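Local coordinates for putative major capsid protein (Cafeteriavirus-dependent mavirus, PDB 6G44), which forms the protein shell of the virophage mavirus, its double jelly-roll subunits associating into trimers that serve as capsid building blocks, at the interface of chains A and B. Numbering follows the deposited sequence. Chains: chain A/B, Putative major capsid protein.

Contact 1: the interface of chains A and B. Residues chain A 12-16; chain B 30-34.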
loop_
_atom_site.group_PDB
_atom_site.type_symbol
_atom_site.label_atom_id
_atom_site.label_comp_id
_atom_site.label_asym_id
_atom_site.label_seq_id
_atom_site.Cartn_x
_atom_site.Cartn_y
_atom_site.Cartn_z
ATOM N N ASP A 12 -31.016 6.871 -18.592
ATOM C CA ASP A 12 -30.770 5.679 -19.403
ATOM C C ASP A 12 -30.042 4.630 -18.586
ATOM O O ASP A 12 -29.368 4.956 -17.615
ATOM C CB ASP A 12 -29.941 5.977 -20.639
ATOM C CG ASP A 12 -30.658 6.856 -21.650
ATOM O OD1 ASP A 12 -31.885 7.026 -21.587
ATOM O OD2 ASP A 12 -29.953 7.358 -22.535
ATOM N N THR A 13 -30.174 3.377 -19.014
ATOM C CA THR A 13 -29.592 2.243 -18.290
ATOM C C THR A 13 -28.554 1.501 -19.095
ATOM O O THR A 13 -28.622 1.471 -20.332
ATOM C CB THR A 13 -30.660 1.261 -17.817
ATOM O OG1 THR A 13 -31.518 0.911 -18.920
ATOM C CG2 THR A 13 -31.476 1.870 -16.690
ATOM N N VAL A 14 -27.586 0.929 -18.376
ATOM C CA VAL A 14 -26.557 0.047 -18.946
ATOM C C VAL A 14 -26.456 -1.198 -18.068
ATOM O O VAL A 14 -26.931 -1.218 -16.949
ATOM C CB VAL A 14 -25.168 0.738 -19.023
ATOM C CG1 VAL A 14 -25.249 1.993 -19.874
ATOM C CG2 VAL A 14 -24.620 1.062 -17.644
ATOM N N LEU A 15 -25.828 -2.243 -18.590
ATOM C CA LEU A 15 -25.535 -3.430 -17.775
ATOM C C LEU A 15 -24.052 -3.546 -17.494
ATOM O O LEU A 15 -23.290 -3.880 -18.407
ATOM C CB LEU A 15 -25.994 -4.698 -18.474
ATOM C CG LEU A 15 -27.462 -4.892 -18.771
ATOM C CD1 LEU A 15 -27.655 -6.326 -19.259
ATOM C CD2 LEU A 15 -28.310 -4.635 -17.546
ATOM N N GLN A 16 -23.639 -3.287 -16.270
ATOM C CA GLN A 16 -22.248 -3.465 -15.863
ATOM C C GLN A 16 -21.901 -4.946 -15.962
ATOM O O GLN A 16 -22.640 -5.783 -15.473
ATOM C CB GLN A 16 -22.028 -2.974 -14.434
ATOM C CG GLN A 16 -20.578 -3.011 -13.939
ATOM C CD GLN A 16 -19.686 -2.053 -14.693
ATOM O OE1 GLN A 16 -19.998 -0.874 -14.810
ATOM N NE2 GLN A 16 -18.569 -2.566 -15.233
ATOM N N LYS B 30 -25.823 7.760 -16.247
ATOM C CA LYS B 30 -26.582 6.546 -16.567
ATOM C C LYS B 30 -26.602 5.630 -15.341
ATOM O O LYS B 30 -25.738 5.731 -14.471
ATOM C CB LYS B 30 -25.936 5.809 -17.754
ATOM C CG LYS B 30 -25.973 6.643 -19.027
ATOM C CD LYS B 30 -25.473 5.910 -20.261
ATOM C CE LYS B 30 -25.554 6.852 -21.456
ATOM N NZ LYS B 30 -25.001 6.253 -22.689
ATOM N N ILE B 31 -27.618 4.776 -15.270
ATOM C CA ILE B 31 -27.769 3.847 -14.151
ATOM C C ILE B 31 -27.469 2.418 -14.599
ATOM O O ILE B 31 -28.018 1.955 -15.586
ATOM C CB ILE B 31 -29.161 3.931 -13.529
ATOM C CG1 ILE B 31 -29.430 5.373 -13.045
ATOM C CG2 ILE B 31 -29.329 2.938 -12.382
ATOM C CD1 ILE B 31 -28.399 5.912 -12.077
ATOM N N ALA B 32 -26.591 1.741 -13.847
ATOM C CA ALA B 32 -26.234 0.365 -14.180
ATOM C C ALA B 32 -27.073 -0.661 -13.425
ATOM O O ALA B 32 -27.306 -0.509 -12.234
ATOM C CB ALA B 32 -24.759 0.141 -13.904
ATOM N N SER B 33 -27.487 -1.704 -14.132
ATOM C CA SER B 33 -27.755 -3.007 -13.518
ATOM C C SER B 33 -26.472 -3.816 -13.700
ATOM O O SER B 33 -25.398 -3.246 -13.925
ATOM C CB SER B 33 -29.004 -3.685 -14.102
ATOM O OG SER B 33 -29.261 -4.909 -13.424
ATOM N N ARG B 34 -26.540 -5.125 -13.543
ATOM C CA ARG B 34 -25.323 -5.907 -13.536
ATOM C C ARG B 34 -25.548 -7.351 -13.957
ATOM O O ARG B 34 -26.580 -7.938 -13.659
ATOM C CB ARG B 34 -24.727 -5.888 -12.139
ATOM C CG ARG B 34 -23.320 -6.420 -12.063
ATOM C CD ARG B 34 -22.815 -6.370 -10.646
ATOM N NE ARG B 34 -22.515 -5.002 -10.258
ATOM C CZ ARG B 34 -21.328 -4.409 -10.355
ATOM N NH1 ARG B 34 -20.251 -5.044 -10.819
ATOM N NH2 ARG B 34 -21.205 -3.170 -9.964
#
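Backbone pairing carries this contact: strand 13-16 of chain A runs parallel to strand 29-34 of chain B, forming a beta-ladder that probably helps tie neighbouring capsomer subunits together. Bonding starts just ahead of the strand, where B:Ile31 N gives its hydrogen to A:Asp12 O at 2.9 Å, straight at 169° and nearly along the C=O axis. A:Val14 then uses both its polar backbone atoms, its N donating to B:Ile31 O at 3.0 Å and its O accepting from B:Ser33 N at 2.9 Å. At the far end A:Gln16 N reaches B:Ser33 O at 2.9 Å, but from 43° above the carbonyl plane. A:Val14 places CG2 between its own N and carbonyl carbon (CG1 chi1 -59°), so that CG2 lies 3.9 Å from B:Ala32 CB while CG1 meets the extended B:Lys30 chain crossing at about a right angle. On the opposite face, A:Leu15 CD2 touches B:Ser33 CB. Farther out, the carboxylate of A:Asp12 and the amine of B:Lys30 stay 5.1 Å apart (OD2 to NZ), which may give a mild attraction. A:Gln16 and B:Arg34 lie alongside, pointing the same way, with A:Gln16 CG 3.6 Å above the B:Arg34 guanidinium plane, toward its rim.

Contact 2: the interface of chains A and B. Residues chain A 29-33; chain B 443, 477, 479, 493, 495, 516-520.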
loop_
_atom_site.group_PDB
_atom_site.type_symbol
_atom_site.label_atom_id
_atom_site.label_comp_id
_atom_site.label_asym_id
_atom_site.label_seq_id
_atom_site.Cartn_x
_atom_site.Cartn_y
_atom_site.Cartn_z
ATOM N N VAL A 29 -7.620 -7.536 -30.255
ATOM C CA VAL A 29 -6.296 -7.840 -29.734
ATOM C C VAL A 29 -5.252 -7.388 -30.749
ATOM O O VAL A 29 -5.345 -7.700 -31.941
ATOM C CB VAL A 29 -6.125 -9.342 -29.461
ATOM C CG1 VAL A 29 -4.665 -9.706 -29.185
ATOM C CG2 VAL A 29 -7.020 -9.750 -28.292
ATOM N N LYS A 30 -4.246 -6.671 -30.258
ATOM C CA LYS A 30 -3.006 -6.478 -31.010
ATOM C C LYS A 30 -1.832 -7.010 -30.186
ATOM O O LYS A 30 -1.904 -7.088 -28.953
ATOM C CB LYS A 30 -2.804 -5.004 -31.328
ATOM C CG LYS A 30 -3.844 -4.436 -32.286
ATOM C CD LYS A 30 -3.652 -2.939 -32.442
ATOM C CE LYS A 30 -4.934 -2.243 -32.857
ATOM N NZ LYS A 30 -5.158 -2.437 -34.306
ATOM N N ILE A 31 -0.756 -7.381 -30.869
ATOM C CA ILE A 31 0.407 -7.941 -30.194
ATOM C C ILE A 31 1.531 -6.917 -30.205
ATOM O O ILE A 31 1.844 -6.354 -31.255
ATOM C CB ILE A 31 0.859 -9.255 -30.845
ATOM C CG1 ILE A 31 -0.296 -10.261 -30.816
ATOM C CG2 ILE A 31 2.113 -9.803 -30.149
ATOM C CD1 ILE A 31 -0.937 -10.506 -29.455
ATOM N N ALA A 32 2.126 -6.694 -29.044
ATOM C CA ALA A 32 3.208 -5.730 -28.939
ATOM C C ALA A 32 4.569 -6.396 -29.057
ATOM O O ALA A 32 4.816 -7.447 -28.457
ATOM C CB ALA A 32 3.103 -4.982 -27.614
ATOM N N SER A 33 5.456 -5.728 -29.783
ATOM C CA SER A 33 6.886 -5.862 -29.518
ATOM C C SER A 33 7.219 -4.664 -28.629
ATOM O O SER A 33 6.340 -4.131 -27.965
ATOM C CB SER A 33 7.707 -5.921 -30.817
ATOM O OG SER A 33 9.098 -6.031 -30.538
ATOM N N ASN B 443 9.712 -10.858 -30.027
ATOM C CA ASN B 443 8.783 -11.513 -30.957
ATOM C C ASN B 443 9.252 -11.562 -32.414
ATOM O O ASN B 443 8.489 -11.990 -33.279
ATOM C CB ASN B 443 7.378 -10.904 -30.861
ATOM C CG ASN B 443 6.754 -11.107 -29.501
ATOM O OD1 ASN B 443 6.937 -12.150 -28.883
ATOM N ND2 ASN B 443 6.005 -10.111 -29.038
ATOM N N ASP B 477 6.286 -14.513 -25.350
ATOM C CA ASP B 477 4.884 -14.210 -25.615
ATOM C C ASP B 477 4.293 -15.379 -26.399
ATOM O O ASP B 477 4.848 -15.831 -27.397
ATOM C CB ASP B 477 4.758 -12.889 -26.380
ATOM C CG ASP B 477 5.290 -11.680 -25.594
ATOM O OD1 ASP B 477 5.445 -11.770 -24.351
ATOM O OD2 ASP B 477 5.541 -10.627 -26.223
ATOM N N LEU B 479 0.341 -17.448 -27.150
ATOM C CA LEU B 479 -1.115 -17.353 -27.054
ATOM C C LEU B 479 -1.765 -18.711 -27.255
ATOM O O LEU B 479 -1.267 -19.551 -28.003
ATOM C CB LEU B 479 -1.678 -16.401 -28.101
ATOM C CG LEU B 479 -1.187 -14.964 -28.084
ATOM C CD1 LEU B 479 -1.895 -14.178 -29.163
ATOM C CD2 LEU B 479 -1.347 -14.301 -26.738
ATOM N N THR B 493 3.906 -15.807 -30.689
ATOM C CA THR B 493 3.515 -14.669 -31.508
ATOM C C THR B 493 4.749 -14.139 -32.206
ATOM O O THR B 493 5.497 -13.364 -31.614
ATOM C CB THR B 493 2.883 -13.549 -30.658
ATOM O OG1 THR B 493 3.766 -13.199 -29.587
ATOM C CG2 THR B 493 1.580 -14.027 -30.041
ATOM N N TYR B 495 6.844 -12.519 -35.706
ATOM C CA TYR B 495 6.726 -11.607 -36.855
ATOM C C TYR B 495 8.117 -11.357 -37.431
ATOM O O TYR B 495 9.121 -11.513 -36.750
ATOM C CB TYR B 495 6.042 -10.276 -36.463
ATOM C CG TYR B 495 4.781 -10.526 -35.668
ATOM C CD1 TYR B 495 3.565 -10.725 -36.301
ATOM C CD2 TYR B 495 4.847 -10.656 -34.286
ATOM C CE1 TYR B 495 2.427 -11.028 -35.548
ATOM C CE2 TYR B 495 3.740 -10.949 -33.547
ATOM C CZ TYR B 495 2.541 -11.135 -34.170
ATOM O OH TYR B 495 1.435 -11.440 -33.394
ATOM N N ARG B 516 -7.394 -4.712 -26.491
ATOM C CA ARG B 516 -6.485 -5.393 -25.622
ATOM C C ARG B 516 -5.167 -5.445 -26.385
ATOM O O ARG B 516 -5.166 -5.565 -27.617
ATOM C CB ARG B 516 -7.009 -6.781 -25.308
ATOM C CG ARG B 516 -8.306 -6.786 -24.506
ATOM C CD ARG B 516 -8.960 -8.160 -24.567
ATOM N NE ARG B 516 -9.947 -8.464 -23.524
ATOM C CZ ARG B 516 -9.678 -8.846 -22.278
ATOM N NH1 ARG B 516 -8.447 -8.872 -21.812
ATOM N NH2 ARG B 516 -10.673 -9.165 -21.469
ATOM N N VAL B 517 -4.069 -5.255 -25.674
ATOM C CA VAL B 517 -2.749 -5.396 -26.263
ATOM C C VAL B 517 -2.076 -6.472 -25.439
ATOM O O VAL B 517 -1.978 -6.352 -24.218
ATOM C CB VAL B 517 -1.964 -4.067 -26.285
ATOM C CG1 VAL B 517 -0.540 -4.299 -26.782
ATOM C CG2 VAL B 517 -2.705 -3.058 -27.161
ATOM N N MET B 518 -1.662 -7.547 -26.099
ATOM C CA MET B 518 -0.951 -8.634 -25.448
ATOM C C MET B 518 0.489 -8.668 -25.915
ATOM O O MET B 518 0.856 -8.037 -26.885
ATOM C CB MET B 518 -1.618 -9.976 -25.733
ATOM C CG MET B 518 -3.030 -10.055 -25.197
ATOM S SD MET B 518 -3.751 -11.672 -25.553
ATOM C CE MET B 518 -5.307 -11.524 -24.694
ATOM N N GLY B 519 1.294 -9.375 -25.145
ATOM C CA GLY B 519 2.692 -9.578 -25.452
ATOM C C GLY B 519 3.553 -8.515 -24.815
ATOM O O GLY B 519 3.570 -8.368 -23.586
ATOM N N GLY B 520 4.280 -7.792 -25.657
ATOM C CA GLY B 520 5.263 -6.797 -25.237
ATOM C C GLY B 520 6.610 -7.434 -24.953
ATOM O O GLY B 520 7.543 -6.730 -24.580
ATOM O OXT GLY B 520 6.821 -8.651 -25.047
#
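Strand 29-34 of chain A adds in parallel to strand 516-519 of chain B, the last of this construct, which lacks the C-terminal domain; packing centres on one side chain, A:Ile31. Its CG1 stands anti to the carbonyl carbon, and chi1 -58° and chi2 -53° together send CD1 toward B:Leu479 CD1, tip to tip at 3.8 Å, and against B:Met518 CB. The other branch, CG2, meets B:Thr493 CB obliquely, while B:Tyr495 crosses at about a right angle and brings its phenol OH to 3.3 Å from A:Ile31 CG1. The ladder beneath is regular: A:Lys30 N donates to B:Arg516 O in the carbonyl plane, and B:Met518 N and A:Ala32 N bind A:Lys30 O and B:Met518 O nearly along their C=O axes. At the looser end, B:Gly520 N reaches A:Ala32 O at 2.9 Å, yet from 40° above the carbonyl plane, and A:Ser33 buries little surface. B:Asn443 ND2 also approaches that oxygen, but its N-H points to B:Asp477 OD2 at 2.9 Å, onto the anti lone pair, which orients the amide. On the opposite face of the ladder A:Ala32 CB touches B:Val517 CG1 and B:Gly520 CA. The site thus clasps strand 516-519 of one subunit with the N-terminal region of its neighbour, probably stabilising the capsomer.

Contact 3: the interface of chains A and B. Residues chain A 19-20, 22-24; chain B 68, 219-221, 279, 282-283, 286-287, 516.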
loop_
_atom_site.group_PDB
_atom_site.type_symbol
_atom_site.label_atom_id
_atom_site.label_comp_id
_atom_site.label_asym_id
_atom_site.label_seq_id
_atom_site.Cartn_x
_atom_site.Cartn_y
_atom_site.Cartn_z
ATOM N N TYR A 19 -14.981 -7.400 -17.279
ATOM C CA TYR A 19 -14.138 -7.229 -18.456
ATOM C C TYR A 19 -13.758 -8.582 -19.073
ATOM O O TYR A 19 -13.419 -8.631 -20.252
ATOM C CB TYR A 19 -12.899 -6.414 -18.070
ATOM C CG TYR A 19 -12.034 -5.897 -19.197
ATOM C CD1 TYR A 19 -12.475 -4.875 -20.031
ATOM C CD2 TYR A 19 -10.742 -6.396 -19.392
ATOM C CE1 TYR A 19 -11.668 -4.381 -21.066
ATOM C CE2 TYR A 19 -9.941 -5.906 -20.407
ATOM C CZ TYR A 19 -10.406 -4.899 -21.238
ATOM O OH TYR A 19 -9.599 -4.399 -22.252
ATOM N N ALA A 20 -13.868 -9.652 -18.285
ATOM C CA ALA A 20 -13.713 -11.034 -18.793
ATOM C C ALA A 20 -14.645 -11.319 -19.969
ATOM O O ALA A 20 -14.305 -12.120 -20.838
ATOM C CB ALA A 20 -13.947 -12.028 -17.671
ATOM N N ASN A 22 -15.419 -9.078 -22.233
ATOM C CA ASN A 22 -14.832 -8.441 -23.413
ATOM C C ASN A 22 -13.875 -9.461 -24.012
ATOM O O ASN A 22 -12.657 -9.362 -23.862
ATOM C CB ASN A 22 -14.114 -7.124 -23.073
ATOM C CG ASN A 22 -13.420 -6.504 -24.272
ATOM O OD1 ASN A 22 -13.912 -6.569 -25.405
ATOM N ND2 ASN A 22 -12.246 -5.909 -24.031
ATOM N N TRP A 23 -14.435 -10.476 -24.659
ATOM C CA TRP A 23 -13.648 -11.633 -25.086
ATOM C C TRP A 23 -12.495 -11.192 -25.970
ATOM O O TRP A 23 -12.721 -10.430 -26.918
ATOM C CB TRP A 23 -14.482 -12.630 -25.903
ATOM C CG TRP A 23 -15.686 -13.106 -25.224
ATOM C CD1 TRP A 23 -16.956 -12.640 -25.397
ATOM C CD2 TRP A 23 -15.769 -14.167 -24.273
ATOM N NE1 TRP A 23 -17.820 -13.344 -24.622
ATOM C CE2 TRP A 23 -17.127 -14.286 -23.909
ATOM C CE3 TRP A 23 -14.833 -15.015 -23.686
ATOM C CZ2 TRP A 23 -17.566 -15.220 -22.979
ATOM C CZ3 TRP A 23 -15.263 -15.949 -22.788
ATOM C CH2 TRP A 23 -16.617 -16.044 -22.430
ATOM N N PRO A 24 -11.263 -11.669 -25.699
ATOM C CA PRO A 24 -10.170 -11.315 -26.610
ATOM C C PRO A 24 -10.290 -12.082 -27.911
ATOM O O PRO A 24 -10.399 -13.320 -27.880
ATOM C CB PRO A 24 -8.892 -11.692 -25.835
ATOM C CG PRO A 24 -9.340 -11.843 -24.430
ATOM C CD PRO A 24 -10.733 -12.379 -24.518
ATOM N N LEU B 68 -19.446 -22.427 -19.512
ATOM C CA LEU B 68 -18.274 -21.648 -19.151
ATOM C C LEU B 68 -17.616 -22.159 -17.867
ATOM O O LEU B 68 -18.295 -22.490 -16.899
ATOM C CB LEU B 68 -18.635 -20.177 -19.015
ATOM C CG LEU B 68 -19.230 -19.521 -20.259
ATOM C CD1 LEU B 68 -19.484 -18.042 -19.977
ATOM C CD2 LEU B 68 -18.380 -19.706 -21.496
ATOM N N PRO B 219 -10.549 -13.302 -14.634
ATOM C CA PRO B 219 -9.978 -14.033 -15.762
ATOM C C PRO B 219 -11.016 -14.362 -16.823
ATOM O O PRO B 219 -12.197 -14.591 -16.513
ATOM C CB PRO B 219 -9.472 -15.330 -15.121
ATOM C CG PRO B 219 -10.352 -15.526 -13.947
ATOM C CD PRO B 219 -10.749 -14.166 -13.454
ATOM N N VAL B 220 -10.560 -14.413 -18.066
ATOM C CA VAL B 220 -11.424 -14.804 -19.181
ATOM C C VAL B 220 -11.742 -16.307 -19.010
ATOM O O VAL B 220 -10.843 -17.108 -18.843
ATOM C CB VAL B 220 -10.763 -14.512 -20.540
ATOM C CG1 VAL B 220 -11.638 -14.999 -21.716
ATOM C CG2 VAL B 220 -10.480 -13.008 -20.685
ATOM N N PRO B 221 -13.039 -16.681 -19.067
ATOM C CA PRO B 221 -13.413 -18.078 -18.947
ATOM C C PRO B 221 -13.035 -18.944 -20.143
ATOM O O PRO B 221 -12.824 -18.439 -21.247
ATOM C CB PRO B 221 -14.943 -18.034 -18.855
ATOM C CG PRO B 221 -15.344 -16.628 -18.810
ATOM C CD PRO B 221 -14.197 -15.789 -19.187
ATOM N N ILE B 279 -24.998 -11.412 -23.173
ATOM C CA ILE B 279 -23.753 -11.301 -23.949
ATOM C C ILE B 279 -23.876 -11.880 -25.358
ATOM O O ILE B 279 -22.933 -11.789 -26.148
ATOM C CB ILE B 279 -22.521 -11.878 -23.208
ATOM C CG1 ILE B 279 -22.590 -13.398 -23.004
ATOM C CG2 ILE B 279 -22.333 -11.142 -21.877
ATOM C CD1 ILE B 279 -21.277 -14.005 -22.522
ATOM N N ILE B 282 -20.947 -15.999 -28.263
ATOM C CA ILE B 282 -19.538 -15.900 -27.910
ATOM C C ILE B 282 -18.739 -15.967 -29.200
ATOM O O ILE B 282 -19.100 -16.693 -30.099
ATOM C CB ILE B 282 -19.175 -17.023 -26.920
ATOM C CG1 ILE B 282 -19.910 -16.754 -25.593
ATOM C CG2 ILE B 282 -17.665 -17.146 -26.706
ATOM C CD1 ILE B 282 -19.927 -17.961 -24.675
ATOM N N PRO B 283 -17.619 -15.241 -29.294
ATOM C CA PRO B 283 -16.896 -15.293 -30.579
ATOM C C PRO B 283 -16.345 -16.644 -30.993
ATOM O O PRO B 283 -16.095 -17.553 -30.169
ATOM C CB PRO B 283 -15.742 -14.308 -30.367
ATOM C CG PRO B 283 -16.204 -13.402 -29.282
ATOM C CD PRO B 283 -17.040 -14.237 -28.378
ATOM N N ILE B 286 -11.504 -17.437 -29.383
ATOM C CA ILE B 286 -11.131 -16.693 -28.166
ATOM C C ILE B 286 -9.643 -16.862 -27.953
ATOM O O ILE B 286 -9.093 -17.971 -28.110
ATOM C CB ILE B 286 -11.896 -17.156 -26.909
ATOM C CG1 ILE B 286 -13.420 -17.098 -27.112
ATOM C CG2 ILE B 286 -11.515 -16.326 -25.689
ATOM C CD1 ILE B 286 -14.173 -17.947 -26.092
ATOM N N ILE B 287 -8.986 -15.745 -27.588
ATOM C CA ILE B 287 -7.526 -15.690 -27.433
ATOM C C ILE B 287 -7.159 -15.525 -25.952
ATOM O O ILE B 287 -7.746 -14.685 -25.277
ATOM C CB ILE B 287 -6.937 -14.532 -28.256
ATOM C CG1 ILE B 287 -7.279 -14.721 -29.749
ATOM C CG2 ILE B 287 -5.431 -14.454 -28.086
ATOM C CD1 ILE B 287 -6.894 -13.537 -30.614
ATOM N N ARG B 516 -7.394 -4.712 -26.491
ATOM C CA ARG B 516 -6.485 -5.393 -25.622
ATOM C C ARG B 516 -5.167 -5.445 -26.385
ATOM O O ARG B 516 -5.166 -5.565 -27.617
ATOM C CB ARG B 516 -7.009 -6.781 -25.308
ATOM C CG ARG B 516 -8.306 -6.786 -24.506
ATOM C CD ARG B 516 -8.960 -8.160 -24.567
ATOM N NE ARG B 516 -9.947 -8.464 -23.524
ATOM C CZ ARG B 516 -9.678 -8.846 -22.278
ATOM N NH1 ARG B 516 -8.447 -8.872 -21.812
ATOM N NH2 ARG B 516 -10.673 -9.165 -21.469
HETATM O O HOH W 1 -20.306 -12.348 -25.953
#
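The chain A backbone passes from 3-10 helix 19-21 into an extended stretch at A:Trp23 (phi/psi -57/132°) and A:Pro24, whose carbonyl O accepts a hydrogen bond from B:Ile287 N at 2.8 Å. A:Trp23 buries 112 Å² against chain B. With CG anti to the carbonyl carbon, its indole enters a pocket of aliphatic groups: B:Pro283 CD sits over the face of the five-membered ring, 3.8 Å from its centroid, in a CH-pi contact, and B:Ile282 CG2 is 4.0 Å above the ring system, over its centre. B:Val220 CG1 and B:Ile286 CD1 pack near CE3, while B:Pro221 O and B:Ile279 CD1 lie at the ring edge, in plane. The indole nitrogen, A:Trp23 NE1, is 3.0 Å from the O of water 1, also in plane. This water links it to B:Ile279 O and so satisfies it. Nearby, the extended B:Arg516 side chain is held between A:Pro24 CG on one guanidinium face and A:Tyr19 CE2, 3.4 Å above the other. NE donates to A:Asn22 O at 2.9 Å, nearly along the C=O axis; NH2 adds weak bonds to A:Asn22 O and A:Tyr19 O. The carbonyl acceptors, with A:Pro24 CG and A:Tyr19 CE2 on opposite faces, should restrict the guanidinium's rotation. In the fold, the N-terminal segment of chain A, between strands 13-16 and 29-34, lies across chain B, touching strands 285-289 and 516-519 and the loops at 219-221 and 282-283.

All three contacts involve the N-terminal segment of chain A, which runs from contact 1 through contact 3 to contact 2. Centres of their C-alpha atoms lie about 20 Å apart for contacts 1 and 3, about 17 Å for contacts 2 and 3, and about 32 Å for contacts 1 and 2. B:Arg516 belongs to both contacts 2 and 3. Strand 29-34 serves twice: chain B supplies it in contact 1 and chain A in contact 2, so each copy's strand can bridge two neighbours. Such head-to-tail use of the N-terminal arm would fit cyclic interlocking of the three subunits in the deposited assembly.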